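Local coordinates for long form salivary protein D7L1 (Anopheles stephensi, PDB 3NHI) that binds and sequesters cysteinyl leukotrienes and stable thromboxane A2 analogues, mediators of the host response, and so modulates blood feeding by the female mosquito, at residues E9-V14 with T57-Y62; C50-V55 with D111-Y116; T93-A98 with R128-G133; L197-D202 with D259-R264. All coordinates share one frame; numbering follows the deposited sequence.

Interaction 1: residues E9-V14 with T57-Y62; sequences EQALYV and TGLQIY. With EAH ((5S,7E,9E,11Z,14Z)-5-hydroxyicosa-7,9,11,14-tetraenoic acid), chain B.
Val-14 straddles the backbone at Gly-58 with both of its methyl groups. CG1, anti to the backbone N (chi1 168°), rests 3.7 Å from Gly-58 CA, and CG2 comes down on the peptide carbonyl, 3.4 Å from Gly-58 O. Gly-58, having no side chain, lets the valine sit directly on the backbone, and the CA atoms of Val-14 and Gly-58 lie 5.3 Å apart.

The remaining packing is purely apolar and belongs to Leu-59. Its CD2 branch fits between the two residues of the facing helix, 4.1 Å from Ala-11 CB and equally far from Val-14 CG1. The other branch turns to the bound hydroxyeicosatetraenoic acid, where Leu-59 CD1 is 3.6 Å from C20, the tail end of the lipid. Ile-61 CD1 meets the neighbouring C19 at 3.6 Å, while Leu-12 CD1 lies near carboxylate O2 at the head.

In the backbone, Gln-60, at positive phi, forms a Schellman motif at the C-terminal end of helix 46-58. Helix 8-22 packs here against that end, with Tyr-131 and helix 89-101 against Ile-61 and Tyr-268 against Leu-12.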
# COMPACT_ATOMS: atom_id res chain seq x y z
N GLU A 9 2.41 -5.88 -5.90
CA GLU A 9 2.65 -4.70 -5.08
C GLU A 9 1.36 -4.25 -4.38
O GLU A 9 1.38 -3.84 -3.22
CB GLU A 9 3.23 -3.55 -5.91
CG GLU A 9 3.46 -2.24 -5.12
CD GLU A 9 2.20 -1.39 -4.91
OE1 GLU A 9 1.28 -1.41 -5.76
OE2 GLU A 9 2.15 -0.66 -3.90
N GLN A 10 0.24 -4.32 -5.10
CA GLN A 10 -1.02 -3.87 -4.54
C GLN A 10 -1.44 -4.76 -3.38
O GLN A 10 -1.94 -4.28 -2.35
CB GLN A 10 -2.09 -3.84 -5.62
CG GLN A 10 -1.88 -2.72 -6.61
CD GLN A 10 -2.87 -2.85 -7.73
OE1 GLN A 10 -2.83 -3.79 -8.51
NE2 GLN A 10 -3.85 -1.95 -7.76
N ALA A 11 -1.22 -6.07 -3.53
CA ALA A 11 -1.49 -7.00 -2.43
C ALA A 11 -0.55 -6.77 -1.24
O ALA A 11 -1.00 -6.74 -0.08
CB ALA A 11 -1.41 -8.44 -2.91
N LEU A 12 0.75 -6.60 -1.52
CA LEU A 12 1.73 -6.37 -0.45
C LEU A 12 1.40 -5.10 0.33
O LEU A 12 1.53 -5.06 1.56
CB LEU A 12 3.15 -6.30 -1.02
CG LEU A 12 4.26 -6.45 0.02
CD1 LEU A 12 4.26 -7.84 0.67
CD2 LEU A 12 5.62 -6.17 -0.60
N TYR A 13 0.96 -4.07 -0.39
CA TYR A 13 0.53 -2.83 0.25
C TYR A 13 -0.60 -3.09 1.25
O TYR A 13 -0.55 -2.61 2.39
CB TYR A 13 0.09 -1.79 -0.79
CG TYR A 13 -0.34 -0.50 -0.13
CD1 TYR A 13 0.58 0.53 0.10
CD2 TYR A 13 -1.66 -0.32 0.31
CE1 TYR A 13 0.19 1.69 0.74
CE2 TYR A 13 -2.05 0.83 0.96
CZ TYR A 13 -1.12 1.84 1.16
OH TYR A 13 -1.51 3.00 1.81
N VAL A 14 -1.61 -3.84 0.82
CA VAL A 14 -2.71 -4.21 1.71
C VAL A 14 -2.21 -4.95 2.95
O VAL A 14 -2.57 -4.60 4.08
CB VAL A 14 -3.77 -5.04 0.97
CG1 VAL A 14 -4.76 -5.66 1.96
CG2 VAL A 14 -4.48 -4.17 -0.05
N THR A 57 -11.06 -6.26 3.07
CA THR A 57 -11.43 -5.00 2.44
C THR A 57 -10.36 -4.55 1.44
O THR A 57 -10.68 -4.17 0.33
CB THR A 57 -11.66 -3.92 3.51
OG1 THR A 57 -12.72 -4.36 4.37
CG2 THR A 57 -12.03 -2.56 2.88
N GLY A 58 -9.10 -4.61 1.85
CA GLY A 58 -8.00 -4.16 0.99
C GLY A 58 -7.86 -5.00 -0.27
O GLY A 58 -7.60 -4.46 -1.35
N LEU A 59 -8.03 -6.31 -0.14
CA LEU A 59 -7.98 -7.18 -1.32
C LEU A 59 -9.28 -7.13 -2.12
O LEU A 59 -9.38 -7.73 -3.19
CB LEU A 59 -7.66 -8.63 -0.93
CG LEU A 59 -6.31 -8.86 -0.23
CD1 LEU A 59 -6.18 -10.34 0.09
CD2 LEU A 59 -5.12 -8.41 -1.08
N GLN A 60 -10.27 -6.41 -1.58
CA GLN A 60 -11.54 -6.13 -2.26
C GLN A 60 -12.40 -7.39 -2.42
O GLN A 60 -13.31 -7.47 -3.26
CB GLN A 60 -11.30 -5.34 -3.56
CG GLN A 60 -10.59 -4.00 -3.26
CD GLN A 60 -10.00 -3.31 -4.48
OE1 GLN A 60 -10.34 -3.62 -5.60
NE2 GLN A 60 -9.09 -2.37 -4.24
N ILE A 61 -12.12 -8.38 -1.57
CA ILE A 61 -12.96 -9.56 -1.41
C ILE A 61 -14.27 -9.18 -0.71
O ILE A 61 -15.34 -9.73 -1.02
CB ILE A 61 -12.18 -10.66 -0.63
CG1 ILE A 61 -10.94 -11.10 -1.41
CG2 ILE A 61 -13.07 -11.87 -0.32
CD1 ILE A 61 -10.00 -11.97 -0.61
N TYR A 62 -14.18 -8.25 0.23
CA TYR A 62 -15.34 -7.66 0.89
C TYR A 62 -15.50 -6.21 0.43
O TYR A 62 -14.53 -5.44 0.43
CB TYR A 62 -15.15 -7.68 2.41
CG TYR A 62 -16.20 -6.90 3.17
CD1 TYR A 62 -17.50 -7.39 3.28
CD2 TYR A 62 -15.88 -5.68 3.77
CE1 TYR A 62 -18.47 -6.67 3.98
CE2 TYR A 62 -16.84 -4.97 4.48
CZ TYR A 62 -18.13 -5.46 4.57
OH TYR A 62 -19.07 -4.73 5.27
O1 EAH B . 6.73 -10.68 -1.03
C1 EAH B . 6.04 -11.00 -0.03
O2 EAH B . 6.42 -10.78 1.15
C2 EAH B . 4.70 -11.67 -0.26
C3 EAH B . 4.17 -12.30 1.03
C4 EAH B . 3.23 -11.35 1.77
C5 EAH B . 2.75 -11.98 3.06
O3 EAH B . 1.89 -12.95 2.77
C6 EAH B . 2.07 -10.93 3.94
C7 EAH B . 1.44 -11.57 5.17
C8 EAH B . -0.07 -11.56 5.04
C9 EAH B . -0.65 -12.36 6.11
C10 EAH B . -1.96 -12.51 5.92
C11 EAH B . -2.50 -13.33 7.01
C12 EAH B . -3.77 -13.74 7.07
C13 EAH B . -4.81 -13.39 6.04
C14 EAH B . -5.56 -12.17 6.52
C15 EAH B . -6.88 -12.01 6.43
C16 EAH B . -7.81 -13.03 5.82
C17 EAH B . -8.15 -12.60 4.40
C18 EAH B . -7.23 -13.28 3.40
C19 EAH B . -7.83 -13.21 2.00
C20 EAH B . -6.87 -13.80 0.98

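Interaction 2: residues C50-V55 with D111-Y116; sequences CYAKCV and DLYNAY. With EAH ((5S,7E,9E,11Z,14Z)-5-hydroxyicosa-7,9,11,14-tetraenoic acid), chain B.
One wall of the lipid pocket in this odorant-binding-protein-like domain is a helix pair, 46-58 against 109-130, and the two meet here through Lys-53 on Leu-112 and Ala-52 on Tyr-113. The lysine chain is extended along its whole length, and its methylenes run over the tip of the leucine: Lys-53 CG sits 3.6 Å from Leu-112 CD1, with CD and CE close behind. The chain continues past CD1, and NZ is hydrogen-bonded to Gly-107 O. Ala-52 CB, by contrast, reaches the rim of the Tyr-113 ring near its plane, 4.2 Å from CD1, and the phenol OH of that ring bonds to Leu-41 O.

Two disulfides, Cys-50 to Cys-109 and Cys-54 to Cys-18, tie helix 46-58 to the start of helix 109-130 and to helix 8-22, the kind of cross-bracing familiar from insect odorant-binding proteins. The inner side of the pair faces the ligand. Val-55 CB packs 3.6 Å from EAH C15, and its CG2 lies over one face of the Tyr-51 ring, toward the rim. Tyr-51, which also binds thromboxane A2 and stacks on Trp-36, brings its OH to 3.3 Å from EAH C10. From the other helix, Tyr-116 OH comes within 3.5 Å of EAH C19.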
# COMPACT_ATOMS: atom_id res chain seq x y z
N CYS A 50 -10.38 -7.56 13.40
CA CYS A 50 -10.30 -6.35 12.59
C CYS A 50 -9.16 -6.39 11.60
O CYS A 50 -9.23 -5.77 10.53
CB CYS A 50 -10.27 -5.09 13.46
SG CYS A 50 -11.82 -4.77 14.33
N TYR A 51 -8.10 -7.12 11.93
CA TYR A 51 -7.06 -7.38 10.95
C TYR A 51 -7.62 -8.13 9.73
O TYR A 51 -7.38 -7.73 8.58
CB TYR A 51 -5.88 -8.15 11.57
CG TYR A 51 -4.86 -8.58 10.55
CD1 TYR A 51 -4.01 -7.65 9.95
CD2 TYR A 51 -4.74 -9.92 10.19
CE1 TYR A 51 -3.07 -8.04 9.01
CE2 TYR A 51 -3.81 -10.32 9.25
CZ TYR A 51 -2.99 -9.38 8.66
OH TYR A 51 -2.07 -9.80 7.73
N ALA A 52 -8.41 -9.17 9.99
CA ALA A 52 -9.06 -9.92 8.91
C ALA A 52 -9.96 -9.01 8.06
O ALA A 52 -9.90 -9.06 6.83
CB ALA A 52 -9.85 -11.08 9.48
N LYS A 53 -10.77 -8.18 8.72
CA LYS A 53 -11.62 -7.25 7.99
C LYS A 53 -10.77 -6.31 7.12
O LYS A 53 -11.11 -6.04 5.97
CB LYS A 53 -12.52 -6.45 8.94
CG LYS A 53 -13.33 -5.38 8.21
CD LYS A 53 -14.40 -4.73 9.08
CE LYS A 53 -15.18 -3.71 8.27
NZ LYS A 53 -16.30 -3.08 9.03
N CYS A 54 -9.67 -5.82 7.68
CA CYS A 54 -8.77 -4.94 6.94
C CYS A 54 -8.26 -5.60 5.65
O CYS A 54 -8.29 -4.99 4.58
CB CYS A 54 -7.62 -4.51 7.84
SG CYS A 54 -6.47 -3.33 7.09
N VAL A 55 -7.82 -6.85 5.76
CA VAL A 55 -7.26 -7.52 4.59
C VAL A 55 -8.34 -7.86 3.57
O VAL A 55 -8.14 -7.66 2.37
CB VAL A 55 -6.44 -8.75 4.98
CG1 VAL A 55 -5.93 -9.50 3.74
CG2 VAL A 55 -5.26 -8.34 5.85
N ASP A 111 -18.16 -10.21 12.65
CA ASP A 111 -19.08 -10.84 11.70
C ASP A 111 -18.34 -11.30 10.45
O ASP A 111 -18.56 -12.41 9.96
CB ASP A 111 -20.26 -9.91 11.34
CG ASP A 111 -21.36 -9.92 12.39
OD1 ASP A 111 -21.33 -10.78 13.29
OD2 ASP A 111 -22.27 -9.08 12.28
N LEU A 112 -17.43 -10.47 9.95
CA LEU A 112 -16.65 -10.85 8.77
C LEU A 112 -15.66 -11.97 9.08
O LEU A 112 -15.52 -12.90 8.30
CB LEU A 112 -15.97 -9.63 8.14
CG LEU A 112 -16.91 -8.53 7.66
CD1 LEU A 112 -16.11 -7.43 7.04
CD2 LEU A 112 -17.95 -9.06 6.67
N TYR A 113 -14.99 -11.87 10.22
CA TYR A 113 -14.11 -12.94 10.68
C TYR A 113 -14.84 -14.28 10.79
O TYR A 113 -14.37 -15.29 10.27
CB TYR A 113 -13.49 -12.57 12.02
CG TYR A 113 -12.62 -13.64 12.66
CD1 TYR A 113 -11.25 -13.68 12.41
CD2 TYR A 113 -13.17 -14.59 13.52
CE1 TYR A 113 -10.44 -14.64 13.00
CE2 TYR A 113 -12.36 -15.56 14.12
CZ TYR A 113 -11.00 -15.57 13.86
OH TYR A 113 -10.20 -16.53 14.44
N ASN A 114 -16.00 -14.28 11.46
CA ASN A 114 -16.75 -15.52 11.64
C ASN A 114 -17.18 -16.11 10.31
O ASN A 114 -17.13 -17.32 10.12
CB ASN A 114 -17.96 -15.30 12.56
CG ASN A 114 -17.58 -15.11 14.02
OD1 ASN A 114 -16.49 -15.49 14.45
ND2 ASN A 114 -18.50 -14.54 14.79
N ALA A 115 -17.62 -15.26 9.38
CA ALA A 115 -18.05 -15.72 8.07
C ALA A 115 -16.89 -16.24 7.24
O ALA A 115 -17.01 -17.27 6.57
CB ALA A 115 -18.78 -14.61 7.32
N TYR A 116 -15.76 -15.53 7.28
CA TYR A 116 -14.64 -15.88 6.42
C TYR A 116 -13.79 -17.03 6.96
O TYR A 116 -13.17 -17.75 6.18
CB TYR A 116 -13.78 -14.65 6.07
CG TYR A 116 -12.79 -14.96 4.98
CD1 TYR A 116 -13.21 -15.13 3.66
CD2 TYR A 116 -11.43 -15.13 5.27
CE1 TYR A 116 -12.30 -15.46 2.65
CE2 TYR A 116 -10.51 -15.44 4.28
CZ TYR A 116 -10.95 -15.61 2.98
OH TYR A 116 -10.04 -15.94 2.00
O1 EAH B . 6.73 -10.68 -1.03
C1 EAH B . 6.04 -11.00 -0.03
O2 EAH B . 6.42 -10.78 1.15
C2 EAH B . 4.70 -11.67 -0.26
C3 EAH B . 4.17 -12.30 1.03
C4 EAH B . 3.23 -11.35 1.77
C5 EAH B . 2.75 -11.98 3.06
O3 EAH B . 1.89 -12.95 2.77
C6 EAH B . 2.07 -10.93 3.94
C7 EAH B . 1.44 -11.57 5.17
C8 EAH B . -0.07 -11.56 5.04
C9 EAH B . -0.65 -12.36 6.11
C10 EAH B . -1.96 -12.51 5.92
C11 EAH B . -2.50 -13.33 7.01
C12 EAH B . -3.77 -13.74 7.07
C13 EAH B . -4.81 -13.39 6.04
C14 EAH B . -5.56 -12.17 6.52
C15 EAH B . -6.88 -12.01 6.43
C16 EAH B . -7.81 -13.03 5.82
C17 EAH B . -8.15 -12.60 4.40
C18 EAH B . -7.23 -13.28 3.40
C19 EAH B . -7.83 -13.21 2.00
C20 EAH B . -6.87 -13.80 0.98

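Interaction 3: residues T93-A98 with R128-G133; sequences TEYQKA and RQLYHG. With EAH ((5S,7E,9E,11Z,14Z)-5-hydroxyicosa-7,9,11,14-tetraenoic acid), chain B.
Tyr-95 reaches from helix 89-101 to Leu-130 and Tyr-131 at the C-terminal end of helix 109-130, and packs near the tail end of the lipid in the odorant-binding-protein-like domain. The long side chain bridges backbones whose nearest CA atoms, those of Tyr-95 and Leu-130, are 10.7 Å apart; a chi1 of -175° turns the ring away from its own backbone nitrogen and toward the other helix.

The close part is the leucine. Leu-130 CD1 lies in the plane of the Tyr-95 ring, at its edge, 3.9 Å from CD2, and the two side chains run past each other in opposite directions. Toward Tyr-131 the fit is looser: Tyr-95 OH approaches CE2 of that ring obliquely, at 4.3 Å. The hydroxyl is hydrogen-bonded to Tyr-116 OH, and the lipid tail is near it, with EAH C20 at 4.1 Å. The side of helix 89-101 turned from the pocket carries the exposed Lys-97.

Past Tyr-131, where the chain leaves the helix, the segment binds the ligand's hydroxyl. Gly-133, a leukotriene C4-binding residue, offers its carbonyl oxygen to it, EAH O3 donating to Gly-133 O at 3.0 Å. Arg-128 reaches the same oxygen side-on with two nitrogens, which probably steadies the carbonyl for the ligand. NH2 lies in the carbonyl plane, whereas NE, 3.0 Å from Gly-133 O, stands about 51° out of it.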
# COMPACT_ATOMS: atom_id res chain seq x y z
N THR A 93 -13.28 -22.06 -8.54
CA THR A 93 -14.74 -22.11 -8.52
C THR A 93 -15.27 -22.48 -7.12
O THR A 93 -16.24 -21.89 -6.64
CB THR A 93 -15.22 -23.11 -9.58
OG1 THR A 93 -15.05 -22.51 -10.86
CG2 THR A 93 -16.69 -23.51 -9.38
N GLU A 94 -14.62 -23.45 -6.47
CA GLU A 94 -15.02 -23.86 -5.13
C GLU A 94 -14.84 -22.71 -4.13
O GLU A 94 -15.69 -22.51 -3.26
CB GLU A 94 -14.28 -25.13 -4.69
CG GLU A 94 -14.70 -26.40 -5.46
CD GLU A 94 -13.67 -27.54 -5.42
OE1 GLU A 94 -12.51 -27.34 -4.98
OE2 GLU A 94 -14.03 -28.65 -5.86
N TYR A 95 -13.75 -21.95 -4.27
CA TYR A 95 -13.49 -20.79 -3.41
C TYR A 95 -14.56 -19.71 -3.63
O TYR A 95 -15.14 -19.20 -2.67
CB TYR A 95 -12.09 -20.27 -3.73
CG TYR A 95 -11.53 -19.14 -2.89
CD1 TYR A 95 -11.99 -18.85 -1.60
CD2 TYR A 95 -10.48 -18.37 -3.41
CE1 TYR A 95 -11.41 -17.80 -0.87
CE2 TYR A 95 -9.92 -17.34 -2.68
CZ TYR A 95 -10.39 -17.05 -1.43
OH TYR A 95 -9.80 -16.02 -0.73
N GLN A 96 -14.83 -19.39 -4.89
CA GLN A 96 -15.90 -18.47 -5.27
C GLN A 96 -17.23 -18.89 -4.62
O GLN A 96 -17.94 -18.07 -4.04
CB GLN A 96 -16.03 -18.45 -6.80
CG GLN A 96 -17.24 -17.68 -7.32
CD GLN A 96 -17.50 -17.92 -8.79
OE1 GLN A 96 -17.07 -18.92 -9.36
NE2 GLN A 96 -18.23 -17.00 -9.42
N LYS A 97 -17.55 -20.17 -4.73
CA LYS A 97 -18.82 -20.67 -4.21
C LYS A 97 -18.89 -20.59 -2.69
O LYS A 97 -19.91 -20.18 -2.15
CB LYS A 97 -19.10 -22.08 -4.73
CG LYS A 97 -19.54 -22.04 -6.20
CD LYS A 97 -19.43 -23.38 -6.93
CE LYS A 97 -20.46 -24.38 -6.45
NZ LYS A 97 -20.38 -25.59 -7.34
N ALA A 98 -17.80 -20.93 -2.00
CA ALA A 98 -17.75 -20.78 -0.54
C ALA A 98 -17.96 -19.33 -0.11
O ALA A 98 -18.66 -19.06 0.88
CB ALA A 98 -16.44 -21.34 0.01
N ARG A 128 -3.50 -17.65 -1.07
CA ARG A 128 -2.14 -17.13 -1.11
C ARG A 128 -1.55 -17.16 -2.51
O ARG A 128 -0.72 -16.30 -2.85
CB ARG A 128 -1.23 -17.88 -0.14
CG ARG A 128 -1.67 -17.70 1.30
CD ARG A 128 -0.77 -18.45 2.26
NE ARG A 128 0.55 -17.82 2.36
CZ ARG A 128 1.52 -18.19 3.19
NH1 ARG A 128 1.34 -19.21 4.02
NH2 ARG A 128 2.66 -17.53 3.19
N GLN A 129 -1.97 -18.11 -3.34
CA GLN A 129 -1.58 -18.11 -4.75
C GLN A 129 -2.29 -16.97 -5.49
O GLN A 129 -1.63 -16.19 -6.18
CB GLN A 129 -1.89 -19.45 -5.42
CG GLN A 129 -0.99 -20.59 -4.93
CD GLN A 129 0.49 -20.31 -5.17
OE1 GLN A 129 0.89 -20.04 -6.29
NE2 GLN A 129 1.29 -20.37 -4.11
N LEU A 130 -3.60 -16.85 -5.31
CA LEU A 130 -4.37 -15.86 -6.07
C LEU A 130 -3.99 -14.43 -5.72
O LEU A 130 -3.90 -13.57 -6.60
CB LEU A 130 -5.88 -16.04 -5.88
CG LEU A 130 -6.43 -17.39 -6.31
CD1 LEU A 130 -7.95 -17.34 -6.24
CD2 LEU A 130 -5.96 -17.77 -7.71
N TYR A 131 -3.78 -14.17 -4.43
CA TYR A 131 -3.55 -12.81 -3.94
C TYR A 131 -2.10 -12.54 -3.52
O TYR A 131 -1.83 -11.66 -2.70
CB TYR A 131 -4.54 -12.47 -2.80
CG TYR A 131 -5.97 -12.37 -3.28
CD1 TYR A 131 -6.47 -11.17 -3.81
CD2 TYR A 131 -6.84 -13.47 -3.22
CE1 TYR A 131 -7.80 -11.08 -4.27
CE2 TYR A 131 -8.15 -13.38 -3.68
CZ TYR A 131 -8.63 -12.19 -4.19
OH TYR A 131 -9.93 -12.11 -4.64
N HIS A 132 -1.17 -13.28 -4.11
CA HIS A 132 0.26 -12.96 -4.02
C HIS A 132 0.73 -12.91 -2.57
O HIS A 132 1.44 -11.99 -2.15
CB HIS A 132 0.56 -11.66 -4.78
CG HIS A 132 -0.18 -11.56 -6.08
ND1 HIS A 132 -0.09 -12.53 -7.06
CD2 HIS A 132 -1.03 -10.62 -6.55
CE1 HIS A 132 -0.87 -12.19 -8.08
NE2 HIS A 132 -1.43 -11.03 -7.80
N GLY A 133 0.31 -13.93 -1.83
CA GLY A 133 0.59 -14.04 -0.40
C GLY A 133 1.69 -15.01 -0.02
O GLY A 133 1.78 -15.43 1.14
O1 EAH B . 6.73 -10.68 -1.03
C1 EAH B . 6.04 -11.00 -0.03
O2 EAH B . 6.42 -10.78 1.15
C2 EAH B . 4.70 -11.67 -0.26
C3 EAH B . 4.17 -12.30 1.03
C4 EAH B . 3.23 -11.35 1.77
C5 EAH B . 2.75 -11.98 3.06
O3 EAH B . 1.89 -12.95 2.77
C6 EAH B . 2.07 -10.93 3.94
C7 EAH B . 1.44 -11.57 5.17
C8 EAH B . -0.07 -11.56 5.04
C9 EAH B . -0.65 -12.36 6.11
C10 EAH B . -1.96 -12.51 5.92
C11 EAH B . -2.50 -13.33 7.01
C12 EAH B . -3.77 -13.74 7.07
C13 EAH B . -4.81 -13.39 6.04
C14 EAH B . -5.56 -12.17 6.52
C15 EAH B . -6.88 -12.01 6.43
C16 EAH B . -7.81 -13.03 5.82
C17 EAH B . -8.15 -12.60 4.40
C18 EAH B . -7.23 -13.28 3.40
C19 EAH B . -7.83 -13.21 2.00
C20 EAH B . -6.87 -13.80 0.98

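Interaction 4: residues L197-D202 with D259-R264; sequences LRYMDD and DFHELR
Leu-197 packs over one face of the imidazole of His-261, joining the Schellman turn that ends helix 184-196 to helix 251-266. The two side chains come from opposite directions, and the leucine makes a CH-pi contact: CD2 stands 3.8 Å from the ring centroid and only 12° off the ring normal. Leu-197 CB adds to the same face, 3.7 Å from His-261 CE1.

On the opposite face of the imidazole sits Arg-264, one turn further along the helix, its NH2 3.3 Å above the plane. The ring thus has leucine over the centre of one face and Arg-264 NH2 over the rim of the other. Tyr-199 approaches obliquely, its CE1 4.1 Å from His-261 ND1, while Leu-197 CB lies over one face of the Tyr-199 ring near its rim.

Asp-213, outside both segments, gathers the polar ends. Its OD2 is hydrogen-bonded to both His-261 ND1 and Tyr-199 OH, and its OD1 pairs with Arg-264 NH2 in a salt bridge, so a single carboxylate probably offsets the arginine's charge and sets the rotation of the imidazole. Next to ND1, His-261 CE1 comes 3.5 Å from Leu-197 O.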
# COMPACT_ATOMS: atom_id res chain seq x y z
N LEU A 197 2.02 6.37 -3.11
CA LEU A 197 1.95 6.61 -1.67
C LEU A 197 0.52 6.64 -1.14
O LEU A 197 0.32 6.81 0.06
CB LEU A 197 2.66 7.91 -1.30
CG LEU A 197 4.11 8.09 -1.73
CD1 LEU A 197 4.70 9.33 -1.06
CD2 LEU A 197 4.99 6.88 -1.48
N ARG A 198 -0.45 6.49 -2.04
CA ARG A 198 -1.88 6.50 -1.71
C ARG A 198 -2.35 7.86 -1.18
O ARG A 198 -3.36 7.96 -0.49
CB ARG A 198 -2.24 5.34 -0.77
CG ARG A 198 -2.48 3.99 -1.48
CD ARG A 198 -1.24 3.41 -2.19
NE ARG A 198 -1.51 2.04 -2.64
CZ ARG A 198 -0.62 1.25 -3.23
NH1 ARG A 198 0.63 1.66 -3.45
NH2 ARG A 198 -0.97 0.02 -3.59
N TYR A 199 -1.60 8.91 -1.52
CA TYR A 199 -2.06 10.29 -1.33
C TYR A 199 -3.28 10.60 -2.19
O TYR A 199 -4.10 11.46 -1.86
CB TYR A 199 -0.96 11.27 -1.73
CG TYR A 199 0.18 11.46 -0.77
CD1 TYR A 199 0.34 10.69 0.40
CD2 TYR A 199 1.15 12.42 -1.05
CE1 TYR A 199 1.41 10.90 1.27
CE2 TYR A 199 2.22 12.64 -0.20
CZ TYR A 199 2.35 11.89 0.95
OH TYR A 199 3.44 12.13 1.78
N MET A 200 -3.36 9.95 -3.35
CA MET A 200 -4.45 10.12 -4.28
C MET A 200 -4.77 8.79 -4.92
O MET A 200 -3.89 7.93 -5.04
CB MET A 200 -4.09 11.11 -5.40
CG MET A 200 -3.76 12.50 -4.90
SD MET A 200 -3.38 13.67 -6.21
CE MET A 200 -5.04 14.12 -6.72
N ASP A 201 -6.02 8.62 -5.32
CA ASP A 201 -6.42 7.45 -6.10
C ASP A 201 -7.48 7.90 -7.10
O ASP A 201 -7.62 9.09 -7.34
CB ASP A 201 -6.86 6.28 -5.21
CG ASP A 201 -8.16 6.52 -4.45
OD1 ASP A 201 -8.50 5.64 -3.63
OD2 ASP A 201 -8.84 7.55 -4.66
N ASP A 202 -8.21 6.95 -7.68
CA ASP A 202 -9.24 7.29 -8.67
C ASP A 202 -10.37 8.17 -8.12
O ASP A 202 -11.09 8.82 -8.89
CB ASP A 202 -9.79 6.02 -9.34
CG ASP A 202 -8.80 5.36 -10.30
OD1 ASP A 202 -7.77 5.99 -10.64
OD2 ASP A 202 -9.05 4.21 -10.72
N ASP A 259 10.21 12.24 2.51
CA ASP A 259 11.44 11.44 2.48
C ASP A 259 11.27 10.16 3.30
O ASP A 259 11.70 9.09 2.87
CB ASP A 259 12.64 12.23 3.04
CG ASP A 259 13.06 13.40 2.17
OD1 ASP A 259 12.63 13.50 1.01
OD2 ASP A 259 13.88 14.21 2.67
N PHE A 260 10.62 10.26 4.46
CA PHE A 260 10.38 9.06 5.27
C PHE A 260 9.48 8.09 4.51
O PHE A 260 9.72 6.88 4.51
CB PHE A 260 9.80 9.42 6.64
CG PHE A 260 9.68 8.25 7.59
CD1 PHE A 260 10.68 7.28 7.68
CD2 PHE A 260 8.60 8.17 8.44
CE1 PHE A 260 10.58 6.22 8.59
CE2 PHE A 260 8.49 7.12 9.36
CZ PHE A 260 9.48 6.15 9.44
N HIS A 261 8.45 8.62 3.85
CA HIS A 261 7.60 7.75 3.04
C HIS A 261 8.36 7.17 1.85
O HIS A 261 8.12 6.02 1.46
CB HIS A 261 6.29 8.40 2.63
CG HIS A 261 5.18 7.42 2.38
ND1 HIS A 261 3.85 7.80 2.40
CD2 HIS A 261 5.18 6.09 2.15
CE1 HIS A 261 3.09 6.74 2.15
NE2 HIS A 261 3.87 5.69 2.00
N GLU A 262 9.31 7.92 1.28
CA GLU A 262 10.14 7.29 0.24
C GLU A 262 10.80 6.00 0.77
O GLU A 262 10.70 4.94 0.13
CB GLU A 262 11.21 8.23 -0.34
CG GLU A 262 11.94 7.46 -1.43
CD GLU A 262 13.00 8.22 -2.19
OE1 GLU A 262 13.34 9.37 -1.82
OE2 GLU A 262 13.53 7.64 -3.16
N LEU A 263 11.43 6.10 1.93
CA LEU A 263 12.04 4.93 2.55
C LEU A 263 11.03 3.80 2.76
O LEU A 263 11.28 2.66 2.39
CB LEU A 263 12.69 5.31 3.88
CG LEU A 263 13.22 4.17 4.74
CD1 LEU A 263 14.24 3.28 3.98
CD2 LEU A 263 13.83 4.76 5.99
N ARG A 264 9.90 4.15 3.36
CA ARG A 264 8.86 3.16 3.65
C ARG A 264 8.29 2.54 2.38
O ARG A 264 7.88 1.38 2.38
CB ARG A 264 7.76 3.80 4.50
CG ARG A 264 8.25 4.12 5.90
CD ARG A 264 7.15 4.56 6.84
NE ARG A 264 6.64 5.88 6.53
CZ ARG A 264 5.45 6.14 5.99
NH1 ARG A 264 4.60 5.19 5.64
NH2 ARG A 264 5.11 7.40 5.77

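How the interactions relate
Interactions 1, 2 and 3 each contribute to one lipid pocket, with centres 13 to 16 Å apart. Interactions 1 and 2 share helix 46-58, and 2 and 3 share helix 109-130. Along the chain, the segments of interaction 2 alternate with those of 1 and of 3, so sequence-distant helices are woven round the ligand; Tyr-62 also packs on Leu-112, and Ala-11 on Tyr-131. Interaction 4 follows all of these in sequence and does not touch the ligand. Its centre is 16 Å from that of interaction 1 but 26 and 29 Å from those of 2 and 3. Glu-9 and Arg-198 form a 2.8 Å salt bridge (OE2 to NH1), linking it to the pocket side.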